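Local structure of putative retaining b-glycosidase (Saccharophagus degradans, 5A95) at residues G77-R82 and V331-W336; G70-D75 and R103-P108; N83-S88 and D124-W129. The protein probably cleaves mixed-linkage beta-glucans as a retaining beta-glucanase (EC 3.2.1.73) of glycoside hydrolase family 5, subfamily 26. The protein carries 1 engineered substitution. All coordinates share one frame; numbering follows the deposited sequence.

Contacts 2 and 3 join early parts of the (beta/alpha)8 barrel, whereas contact 1 brings helix 76-81 to the loop after strand 326-329. Contact 2 is the core: two neighbouring parallel strands, all touching residues buried, with polar side chains held in fixed hydrogen bonds. Contact 1, about 9 Å away between centres, is also buried but borders the glycan pocket, with K78 and D333 behind W336; both it and contact 2 touch the same glucose. Contact 3 is partly buried in the outer helical layer and is dominated by two indoles. Helix 76-81 of contact 1 runs directly into 83-88 of contact 3, whose W85 packs inward on I73 of contact 2.

Contact 1. Residues G77-R82 and V331-W336; sequences GKLLSR and VFDPDW. Unlike the reference sequence in segment 77-82: R82 (reference Gln). With BGC (beta-D-glucopyranose), chain D; BGC (beta-D-glucopyranose), chain B.
K78 on helix 76-81 reaches across to D333, D335 and W336 in the loop that follows strand 326-329, at the C-terminal mouth of the (beta/alpha)8 barrel expected of family 5, where this loop lines the glycan pocket. The tight part centres on the lysine ammonium. NZ lies 2.8 Å from OD1 of D333, on its syn lone pair, and 2.8 Å from OD2 of D335, on the anti lone pair, so one cation is shared by two carboxylates; a third, weak bond goes to D333 OD2. With its CG anti to the backbone N and a bend at chi2 (-85°), the lysine chain passes along W336, its CE 4.0 Å above the indole plane. The glucose of chain D lies over the opposite face, its C4 3.7 Å from the ring plane, so W336 is held between lysine and sugar. D333 also fixes the turn of its own loop: OD2 accepts from W336 N on its anti lone pair (N-H...O 169°), an Asx motif, and from D335 N above the carboxylate plane, an Asx turn. Packing is looser to the sides. L79 meets D333 only through CD2, 3.9 Å from OD1, and S81, exposed to solvent, does not touch the loop. W32 of the second subunit packs on K78 and meets W336 edge-to-face, so a neighbouring chain completes this wall. On the sugar side the backbone oxygen of D335, which is also hydrogen-bonded to Y300 OH, accepts from O2 of the chain B glucose at 2.7 Å.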
loop_
_atom_site.group_PDB
_atom_site.type_symbol
_atom_site.label_atom_id
_atom_site.label_comp_id
_atom_site.label_asym_id
_atom_site.label_seq_id
_atom_site.Cartn_x
_atom_site.Cartn_y
_atom_site.Cartn_z
ATOM N N GLY A 77 -5.515 15.882 19.208
ATOM C CA GLY A 77 -4.809 16.960 18.537
ATOM C C GLY A 77 -5.645 18.231 18.403
ATOM O O GLY A 77 -5.140 19.339 18.517
ATOM N N LYS A 78 -6.934 18.079 18.107
ATOM C CA LYS A 78 -7.835 19.217 18.027
ATOM C C LYS A 78 -7.822 19.927 19.372
ATOM O O LYS A 78 -7.703 21.142 19.440
ATOM C CB LYS A 78 -9.249 18.748 17.642
ATOM C CG LYS A 78 -10.292 19.856 17.494
ATOM C CD LYS A 78 -10.932 20.234 18.822
ATOM C CE LYS A 78 -12.091 21.191 18.586
ATOM N NZ LYS A 78 -12.641 21.736 19.842
ATOM N N LEU A 79 -7.982 19.167 20.449
ATOM C CA LEU A 79 -8.013 19.735 21.791
ATOM C C LEU A 79 -6.685 20.386 22.187
ATOM O O LEU A 79 -6.672 21.515 22.730
ATOM C CB LEU A 79 -8.455 18.679 22.788
ATOM C CG LEU A 79 -9.935 18.271 22.644
ATOM C CD1 LEU A 79 -10.199 17.015 23.456
ATOM C CD2 LEU A 79 -10.856 19.411 23.063
ATOM N N LEU A 80 -5.570 19.728 21.875
ATOM C CA LEU A 80 -4.245 20.295 22.194
ATOM C C LEU A 80 -4.043 21.655 21.541
ATOM O O LEU A 80 -3.386 22.542 22.098
ATOM C CB LEU A 80 -3.125 19.346 21.733
ATOM C CG LEU A 80 -2.860 18.130 22.600
ATOM C CD1 LEU A 80 -2.100 17.033 21.846
ATOM C CD2 LEU A 80 -2.112 18.529 23.863
ATOM N N SER A 81 -4.566 21.803 20.336
ATOM C CA SER A 81 -4.302 22.983 19.534
ATOM C C SER A 81 -4.770 24.256 20.255
ATOM O O SER A 81 -4.219 25.322 20.018
ATOM C CB SER A 81 -4.902 22.844 18.131
ATOM O OG SER A 81 -6.289 23.043 18.117
ATOM N N ARG A 82 -5.743 24.131 21.155
ATOM C CA ARG A 82 -6.260 25.253 21.933
ATOM C C ARG A 82 -6.091 25.049 23.441
ATOM O O ARG A 82 -6.753 25.679 24.247
ATOM C CB ARG A 82 -7.733 25.502 21.563
ATOM C CG ARG A 82 -7.933 25.946 20.099
ATOM C CD ARG A 82 -7.179 27.223 19.737
ATOM N NE ARG A 82 -7.559 28.375 20.585
ATOM C CZ ARG A 82 -8.368 29.376 20.228
ATOM N NH1 ARG A 82 -8.915 29.425 19.008
ATOM N NH2 ARG A 82 -8.633 30.356 21.102
ATOM N N VAL A 331 -21.337 15.090 20.523
ATOM C CA VAL A 331 -19.955 15.042 21.033
ATOM C C VAL A 331 -19.802 16.128 22.107
ATOM O O VAL A 331 -20.408 17.199 21.990
ATOM C CB VAL A 331 -18.934 15.252 19.884
ATOM C CG1 VAL A 331 -19.202 16.538 19.134
ATOM C CG2 VAL A 331 -17.496 15.199 20.383
ATOM N N PHE A 332 -19.010 15.853 23.137
ATOM C CA PHE A 332 -18.781 16.794 24.221
ATOM C C PHE A 332 -17.647 17.728 23.809
ATOM O O PHE A 332 -16.510 17.571 24.206
ATOM C CB PHE A 332 -18.480 16.044 25.511
ATOM C CG PHE A 332 -18.580 16.902 26.732
ATOM C CD1 PHE A 332 -19.812 17.082 27.349
ATOM C CD2 PHE A 332 -17.461 17.498 27.298
ATOM C CE1 PHE A 332 -19.918 17.844 28.497
ATOM C CE2 PHE A 332 -17.573 18.260 28.457
ATOM C CZ PHE A 332 -18.805 18.444 29.035
ATOM N N ASP A 333 -18.027 18.704 22.992
ATOM C CA ASP A 333 -17.150 19.688 22.391
ATOM C C ASP A 333 -18.026 20.851 21.984
ATOM O O ASP A 333 -19.162 20.624 21.568
ATOM C CB ASP A 333 -16.492 19.092 21.128
ATOM C CG ASP A 333 -15.360 19.938 20.625
ATOM O OD1 ASP A 333 -14.278 19.888 21.246
ATOM O OD2 ASP A 333 -15.545 20.699 19.636
ATOM N N PRO A 334 -17.523 22.105 22.081
ATOM C CA PRO A 334 -18.332 23.252 21.637
ATOM C C PRO A 334 -18.221 23.578 20.145
ATOM O O PRO A 334 -18.952 24.430 19.656
ATOM C CB PRO A 334 -17.779 24.414 22.480
ATOM C CG PRO A 334 -16.352 24.064 22.676
ATOM C CD PRO A 334 -16.292 22.558 22.758
ATOM N N ASP A 335 -17.299 22.939 19.435
ATOM C CA ASP A 335 -17.033 23.237 18.029
ATOM C C ASP A 335 -17.553 22.179 17.079
ATOM O O ASP A 335 -18.221 22.492 16.092
ATOM C CB ASP A 335 -15.527 23.441 17.783
ATOM C CG ASP A 335 -14.938 24.482 18.674
ATOM O OD1 ASP A 335 -15.495 25.580 18.693
ATOM O OD2 ASP A 335 -13.936 24.218 19.356
ATOM N N TRP A 336 -17.254 20.915 17.363
ATOM C CA TRP A 336 -17.696 19.803 16.557
ATOM C C TRP A 336 -19.151 19.485 16.887
ATOM O O TRP A 336 -19.529 19.469 18.049
ATOM C CB TRP A 336 -16.817 18.593 16.861
ATOM C CG TRP A 336 -15.458 18.666 16.293
ATOM C CD1 TRP A 336 -14.861 19.745 15.682
ATOM C CD2 TRP A 336 -14.522 17.598 16.236
ATOM N NE1 TRP A 336 -13.594 19.389 15.245
ATOM C CE2 TRP A 336 -13.357 18.084 15.591
ATOM C CE3 TRP A 336 -14.545 16.270 16.690
ATOM C CZ2 TRP A 336 -12.240 17.284 15.367
ATOM C CZ3 TRP A 336 -13.423 15.463 16.445
ATOM C CH2 TRP A 336 -12.295 15.975 15.797
HETATM C C2 BGC D . -18.317 17.187 13.171
HETATM C C3 BGC D . -17.353 18.115 12.453
HETATM C C4 BGC D . -15.923 17.651 12.620
HETATM C C5 BGC D . -15.782 16.179 12.234
HETATM C C6 BGC D . -14.442 15.588 12.591
HETATM C C1 BGC D . -18.074 15.787 12.633
HETATM O O2 BGC D . -19.638 17.644 12.893
HETATM O O3 BGC D . -17.479 19.425 13.020
HETATM O O4 BGC D . -15.085 18.426 11.768
HETATM O O5 BGC D . -16.744 15.407 12.930
HETATM O O6 BGC D . -14.414 14.212 12.222
HETATM C C2 BGC B . -18.441 21.623 12.917
HETATM C C3 BGC B . -19.021 22.697 12.020
HETATM C C4 BGC B . -18.110 22.934 10.839
HETATM C C5 BGC B . -17.885 21.628 10.103
HETATM C C6 BGC B . -16.930 21.791 8.926
HETATM C C1 BGC B . -18.124 20.370 12.146
HETATM O O2 BGC B . -19.382 21.328 13.958
HETATM O O3 BGC B . -19.124 23.910 12.760
HETATM O O4 BGC B . -18.709 23.921 9.995
HETATM O O5 BGC B . -17.300 20.683 11.005
HETATM O O6 BGC B . -15.636 22.198 9.410
#

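Contact 2. Residues G70-D75 and R103-P108. With BGC (beta-D-glucopyranose), chain D.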
loop_
_atom_site.group_PDB
_atom_site.type_symbol
_atom_site.label_atom_id
_atom_site.label_comp_id
_atom_site.label_asym_id
_atom_site.label_seq_id
_atom_site.Cartn_x
_atom_site.Cartn_y
_atom_site.Cartn_z
ATOM N N GLY A 70 -21.593 7.293 28.458
ATOM C CA GLY A 70 -20.726 8.463 28.457
ATOM C C GLY A 70 -20.780 9.266 27.192
ATOM O O GLY A 70 -21.829 9.370 26.549
ATOM N N VAL A 71 -19.631 9.840 26.842
ATOM C CA VAL A 71 -19.547 10.796 25.759
ATOM C C VAL A 71 -18.275 10.585 24.946
ATOM O O VAL A 71 -17.279 10.055 25.444
ATOM C CB VAL A 71 -19.562 12.259 26.251
ATOM C CG1 VAL A 71 -20.772 12.523 27.123
ATOM C CG2 VAL A 71 -18.303 12.609 27.027
ATOM N N ASN A 72 -18.338 11.026 23.687
ATOM C CA ASN A 72 -17.167 11.383 22.903
ATOM C C ASN A 72 -16.644 12.729 23.334
ATOM O O ASN A 72 -17.432 13.633 23.644
ATOM C CB ASN A 72 -17.565 11.508 21.430
ATOM C CG ASN A 72 -17.800 10.176 20.774
ATOM O OD1 ASN A 72 -16.860 9.590 20.254
ATOM N ND2 ASN A 72 -19.029 9.674 20.826
ATOM N N ILE A 73 -15.328 12.886 23.267
ATOM C CA ILE A 73 -14.697 14.188 23.205
ATOM C C ILE A 73 -14.039 14.271 21.838
ATOM O O ILE A 73 -14.055 13.294 21.067
ATOM C CB ILE A 73 -13.699 14.414 24.348
ATOM C CG1 ILE A 73 -12.598 13.349 24.348
ATOM C CG2 ILE A 73 -14.435 14.472 25.690
ATOM C CD1 ILE A 73 -11.497 13.598 25.364
ATOM N N ALA A 74 -13.524 15.442 21.491
ATOM C CA ALA A 74 -12.863 15.609 20.203
ATOM C C ALA A 74 -11.510 14.884 20.152
ATOM O O ALA A 74 -10.972 14.437 21.164
ATOM C CB ALA A 74 -12.689 17.099 19.857
ATOM N N ASP A 75 -10.950 14.802 18.943
ATOM C CA ASP A 75 -9.603 14.278 18.760
ATOM C C ASP A 75 -8.596 15.028 19.649
ATOM O O ASP A 75 -8.673 16.243 19.820
ATOM C CB ASP A 75 -9.200 14.415 17.283
ATOM C CG ASP A 75 -7.789 13.990 17.015
ATOM O OD1 ASP A 75 -6.895 14.860 17.090
ATOM O OD2 ASP A 75 -7.568 12.806 16.662
ATOM N N ARG A 103 -15.151 8.175 24.969
ATOM C CA ARG A 103 -14.674 7.677 23.671
ATOM C C ARG A 103 -13.738 8.714 23.058
ATOM O O ARG A 103 -14.087 9.902 22.971
ATOM C CB ARG A 103 -15.834 7.399 22.740
ATOM C CG ARG A 103 -15.464 6.909 21.344
ATOM C CD ARG A 103 -16.715 6.453 20.639
ATOM N NE ARG A 103 -16.588 5.908 19.292
ATOM C CZ ARG A 103 -16.878 6.532 18.152
ATOM N NH1 ARG A 103 -17.070 7.846 18.112
ATOM N NH2 ARG A 103 -16.964 5.833 17.019
ATOM N N LEU A 104 -12.560 8.256 22.643
ATOM C CA LEU A 104 -11.532 9.092 22.024
ATOM C C LEU A 104 -11.523 8.807 20.521
ATOM O O LEU A 104 -11.120 7.719 20.131
ATOM C CB LEU A 104 -10.150 8.768 22.609
ATOM C CG LEU A 104 -9.929 8.933 24.113
ATOM C CD1 LEU A 104 -8.457 8.668 24.458
ATOM C CD2 LEU A 104 -10.337 10.320 24.563
ATOM N N PRO A 105 -11.965 9.766 19.689
ATOM C CA PRO A 105 -12.023 9.537 18.245
ATOM C C PRO A 105 -10.699 9.930 17.616
ATOM O O PRO A 105 -10.495 11.096 17.235
ATOM C CB PRO A 105 -13.169 10.446 17.797
ATOM C CG PRO A 105 -13.115 11.597 18.735
ATOM C CD PRO A 105 -12.642 11.038 20.062
ATOM N N ILE A 106 -9.805 8.954 17.479
ATOM C CA ILE A 106 -8.455 9.182 17.002
ATOM C C ILE A 106 -8.467 9.270 15.497
ATOM O O ILE A 106 -8.682 8.280 14.809
ATOM C CB ILE A 106 -7.516 8.090 17.520
ATOM C CG1 ILE A 106 -7.501 8.141 19.054
ATOM C CG2 ILE A 106 -6.111 8.231 16.929
ATOM C CD1 ILE A 106 -7.086 6.873 19.752
ATOM N N HIS A 107 -8.292 10.478 14.975
ATOM C CA HIS A 107 -8.348 10.684 13.544
ATOM C C HIS A 107 -7.008 10.325 12.907
ATOM O O HIS A 107 -5.970 10.793 13.360
ATOM C CB HIS A 107 -8.687 12.130 13.213
ATOM C CG HIS A 107 -10.115 12.478 13.464
ATOM N ND1 HIS A 107 -10.751 12.250 14.662
ATOM C CD2 HIS A 107 -11.040 13.045 12.654
ATOM C CE1 HIS A 107 -11.999 12.690 14.583
ATOM N NE2 HIS A 107 -12.198 13.173 13.369
ATOM N N PRO A 108 -7.012 9.558 11.807
ATOM C CA PRO A 108 -5.719 9.190 11.219
ATOM C C PRO A 108 -4.834 10.383 10.851
ATOM O O PRO A 108 -3.612 10.314 10.974
ATOM C CB PRO A 108 -6.133 8.379 9.968
ATOM C CG PRO A 108 -7.406 7.696 10.401
ATOM C CD PRO A 108 -8.115 8.771 11.231
HETATM C C2 BGC D . -18.317 17.187 13.171
HETATM C C3 BGC D . -17.353 18.115 12.453
HETATM C C4 BGC D . -15.923 17.651 12.620
HETATM C C5 BGC D . -15.782 16.179 12.234
HETATM C C6 BGC D . -14.442 15.588 12.591
HETATM C C1 BGC D . -18.074 15.787 12.633
HETATM O O2 BGC D . -19.638 17.644 12.893
HETATM O O3 BGC D . -17.479 19.425 13.020
HETATM O O4 BGC D . -15.085 18.426 11.768
HETATM O O5 BGC D . -16.744 15.407 12.930
HETATM O O6 BGC D . -14.414 14.212 12.222
#
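Strands 70-72 and 103-106 run parallel, 15° apart, with N72 paired to R103: R103 N donates to V71 O at 2.9 Å, and R103 O receives I73 N at 3.2 Å. The side chains of N72 and R103 rise together from the same face of the sheet. NH1 of R103 gives a nearly straight bond to N72 OD1 (2.8 Å, 170°), with the oxygen in the guanidinium plane and the amide turned perpendicular to it. ND2 of N72, bonded to the backbone oxygens of T290 and V329, fixes which way the amide is flipped. R103 is extended from CG to NE, which carries its guanidinium up to a salt bridge with E185 and hydrogen bonds to N188 and Q291. A methionine in its place is likely to leave N72 OD1 without its donor and the carboxylate of E185 without its countercharge. The two strands are the first and second of the family 5 (beta/alpha)8 barrel, joined through helices 76-81 and 87-96 in a beta-alpha-beta crossover, and N188 belongs to the Asn-Glu-Pro signature of the family. Beyond the bridge the regular pairing ends, and D75 ties the segments together through its side chain: OD2 takes H107 N at 3.0 Å (173°), on the anti side and somewhat out of the carboxylate plane, and also bonds Y119 OH, while OD1 bonds S110. The H107 ring is steadied from both ends in its own plane. ND1 donates to P105 O at 2.8 Å, and NE2 is hydrogen-bonded to O6 of the chain D glucose at 2.7 Å.

Contact 3. Residues N83-S88 and D124-W129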
loop_
_atom_site.group_PDB
_atom_site.type_symbol
_atom_site.label_atom_id
_atom_site.label_comp_id
_atom_site.label_asym_id
_atom_site.label_seq_id
_atom_site.Cartn_x
_atom_site.Cartn_y
_atom_site.Cartn_z
ATOM N N ASN A 83 -5.144 24.207 23.825
ATOM C CA ASN A 83 -4.866 23.944 25.246
ATOM C C ASN A 83 -6.090 23.453 26.022
ATOM O O ASN A 83 -6.254 23.751 27.207
ATOM C CB ASN A 83 -4.221 25.159 25.943
ATOM C CG ASN A 83 -2.882 25.524 25.340
ATOM O OD1 ASN A 83 -2.029 24.665 25.140
ATOM N ND2 ASN A 83 -2.702 26.792 25.029
ATOM N N GLN A 84 -6.931 22.662 25.348
ATOM C CA GLN A 84 -8.107 22.091 25.972
ATOM C C GLN A 84 -7.978 20.585 26.212
ATOM O O GLN A 84 -8.917 19.951 26.684
ATOM C CB GLN A 84 -9.343 22.406 25.131
ATOM C CG GLN A 84 -9.647 23.890 25.025
ATOM C CD GLN A 84 -10.143 24.532 26.307
ATOM O OE1 GLN A 84 -10.667 23.890 27.229
ATOM N NE2 GLN A 84 -9.991 25.834 26.365
ATOM N N TRP A 85 -6.820 20.002 25.892
ATOM C CA TRP A 85 -6.523 18.627 26.297
ATOM C C TRP A 85 -5.997 18.685 27.726
ATOM O O TRP A 85 -4.810 18.955 27.944
ATOM C CB TRP A 85 -5.491 17.991 25.351
ATOM C CG TRP A 85 -5.157 16.560 25.711
ATOM C CD1 TRP A 85 -3.996 16.100 26.261
ATOM C CD2 TRP A 85 -5.962 15.404 25.482
ATOM N NE1 TRP A 85 -4.040 14.742 26.424
ATOM C CE2 TRP A 85 -5.232 14.279 25.947
ATOM C CE3 TRP A 85 -7.237 15.202 24.946
ATOM C CZ2 TRP A 85 -5.726 12.974 25.872
ATOM C CZ3 TRP A 85 -7.724 13.919 24.879
ATOM C CH2 TRP A 85 -6.978 12.808 25.355
ATOM N N GLN A 86 -6.920 18.506 28.681
ATOM C CA GLN A 86 -6.733 18.819 30.105
ATOM C C GLN A 86 -7.391 17.784 30.983
ATOM O O GLN A 86 -8.453 17.256 30.630
ATOM C CB GLN A 86 -7.422 20.140 30.472
ATOM C CG GLN A 86 -6.889 21.343 29.748
ATOM C CD GLN A 86 -7.560 22.631 30.166
ATOM O OE1 GLN A 86 -6.921 23.518 30.710
ATOM N NE2 GLN A 86 -8.859 22.738 29.900
ATOM N N LYS A 87 -6.808 17.537 32.155
ATOM C CA LYS A 87 -7.467 16.715 33.147
ATOM C C LYS A 87 -8.838 17.238 33.516
ATOM O O LYS A 87 -9.749 16.451 33.766
ATOM C CB LYS A 87 -6.588 16.573 34.388
ATOM C CG LYS A 87 -7.203 15.612 35.383
ATOM C CD LYS A 87 -6.281 15.220 36.509
ATOM C CE LYS A 87 -6.973 14.202 37.388
ATOM N NZ LYS A 87 -6.099 13.718 38.463
ATOM N N SER A 88 -8.987 18.564 33.574
ATOM C CA SER A 88 -10.235 19.185 34.027
ATOM C C SER A 88 -11.423 18.764 33.158
ATOM O O SER A 88 -12.559 18.742 33.629
ATOM C CB SER A 88 -10.119 20.708 34.027
ATOM O OG SER A 88 -9.871 21.215 32.724
ATOM N N ASP A 124 -1.674 8.074 27.048
ATOM C CA ASP A 124 -1.254 7.733 28.411
ATOM C C ASP A 124 -1.838 8.709 29.440
ATOM O O ASP A 124 -2.202 8.297 30.525
ATOM C CB ASP A 124 0.257 7.805 28.547
ATOM C CG ASP A 124 1.007 6.679 27.856
ATOM O OD1 ASP A 124 0.415 5.743 27.260
ATOM O OD2 ASP A 124 2.257 6.773 27.920
ATOM N N GLU A 125 -1.857 9.991 29.095
ATOM C CA GLU A 125 -2.442 11.005 29.981
ATOM C C GLU A 125 -3.908 10.694 30.240
ATOM O O GLU A 125 -4.367 10.718 31.380
ATOM C CB GLU A 125 -2.292 12.411 29.401
ATOM C CG GLU A 125 -0.848 12.869 29.291
ATOM C CD GLU A 125 -0.618 14.052 28.359
ATOM O OE1 GLU A 125 -1.445 14.346 27.467
ATOM O OE2 GLU A 125 0.441 14.701 28.506
ATOM N N ALA A 126 -4.639 10.403 29.157
ATOM C CA ALA A 126 -6.043 10.034 29.298
ATOM C C ALA A 126 -6.256 8.789 30.153
ATOM O O ALA A 126 -7.219 8.719 30.915
ATOM C CB ALA A 126 -6.667 9.831 27.923
ATOM N N VAL A 127 -5.391 7.793 29.989
ATOM C CA VAL A 127 -5.472 6.576 30.783
ATOM C C VAL A 127 -5.339 6.934 32.262
ATOM O O VAL A 127 -6.117 6.484 33.098
ATOM C CB VAL A 127 -4.407 5.528 30.357
ATOM C CG1 VAL A 127 -4.372 4.358 31.318
ATOM C CG2 VAL A 127 -4.702 5.028 28.945
ATOM N N ARG A 128 -4.337 7.745 32.601
ATOM C CA ARG A 128 -4.130 8.119 33.984
ATOM C C ARG A 128 -5.319 8.912 34.529
ATOM O O ARG A 128 -5.795 8.660 35.637
ATOM C CB ARG A 128 -2.849 8.929 34.126
ATOM C CG ARG A 128 -1.602 8.077 33.976
ATOM C CD ARG A 128 -0.351 8.835 34.408
ATOM N NE ARG A 128 -0.011 9.853 33.413
ATOM C CZ ARG A 128 0.723 9.634 32.319
ATOM N NH1 ARG A 128 1.243 8.436 32.082
ATOM N NH2 ARG A 128 0.959 10.625 31.463
ATOM N N TRP A 129 -5.791 9.863 33.739
ATOM C CA TRP A 129 -6.932 10.680 34.162
ATOM C C TRP A 129 -8.170 9.823 34.391
ATOM O O TRP A 129 -8.860 9.950 35.407
ATOM C CB TRP A 129 -7.248 11.749 33.123
ATOM C CG TRP A 129 -6.179 12.737 32.865
ATOM C CD1 TRP A 129 -5.145 13.091 33.688
ATOM C CD2 TRP A 129 -6.048 13.539 31.689
ATOM N NE1 TRP A 129 -4.369 14.025 33.075
ATOM C CE2 TRP A 129 -4.902 14.332 31.851
ATOM C CE3 TRP A 129 -6.787 13.656 30.515
ATOM C CZ2 TRP A 129 -4.481 15.226 30.879
ATOM C CZ3 TRP A 129 -6.369 14.537 29.544
ATOM C CH2 TRP A 129 -5.222 15.302 29.726
#
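W85 and W129 meet with their indoles inclined at 47°, the five-membered ring of the first and the six-membered ring of the second having centroids 4.9 Å apart; CH2 of W129 comes 3.6 Å from W85 NE1. That NE1 donates to E125 OE1, 2.8 Å away and in the indole plane, in a bent bond (140°) that meets the oxygen nearly along its C-O direction. A126, on the same helix as E125, brings its CB obliquely to within 3.9 Å of W85 CZ2. W129 also meets the Q86-K87 backbone together with the K87 side chain. Q86 C and K87 CA lie over one face of its indole, and K87 CB makes a CH-pi contact at 3.7 Å from the centroid of the five-membered ring; on the opposite face E125 O, from its own helix, lies 3.1 Å above the plane. K87, with CG anti to the backbone N (chi1 -175°), runs its extended chain past the indole to a salt bridge of NZ with D132. The contact joins the loop leading into helix 87-96 to helix 116-133, both in the outer layer of the (beta/alpha)8 barrel. Farther out, H122 bonds E125 OE1 through ND1, giving that oxygen a second donor, and turns its ring nearly perpendicular to W85, while F90 stands edge-to-face with W129. The end of helix 76-81 sets the course of the backbone into W85. N83, at positive phi, is the C-prime residue of a Schellman motif, with Q84 N bonded to L79 O and N83 N to L80 O, and the indole of W85 then packs on L79, L80 and I73.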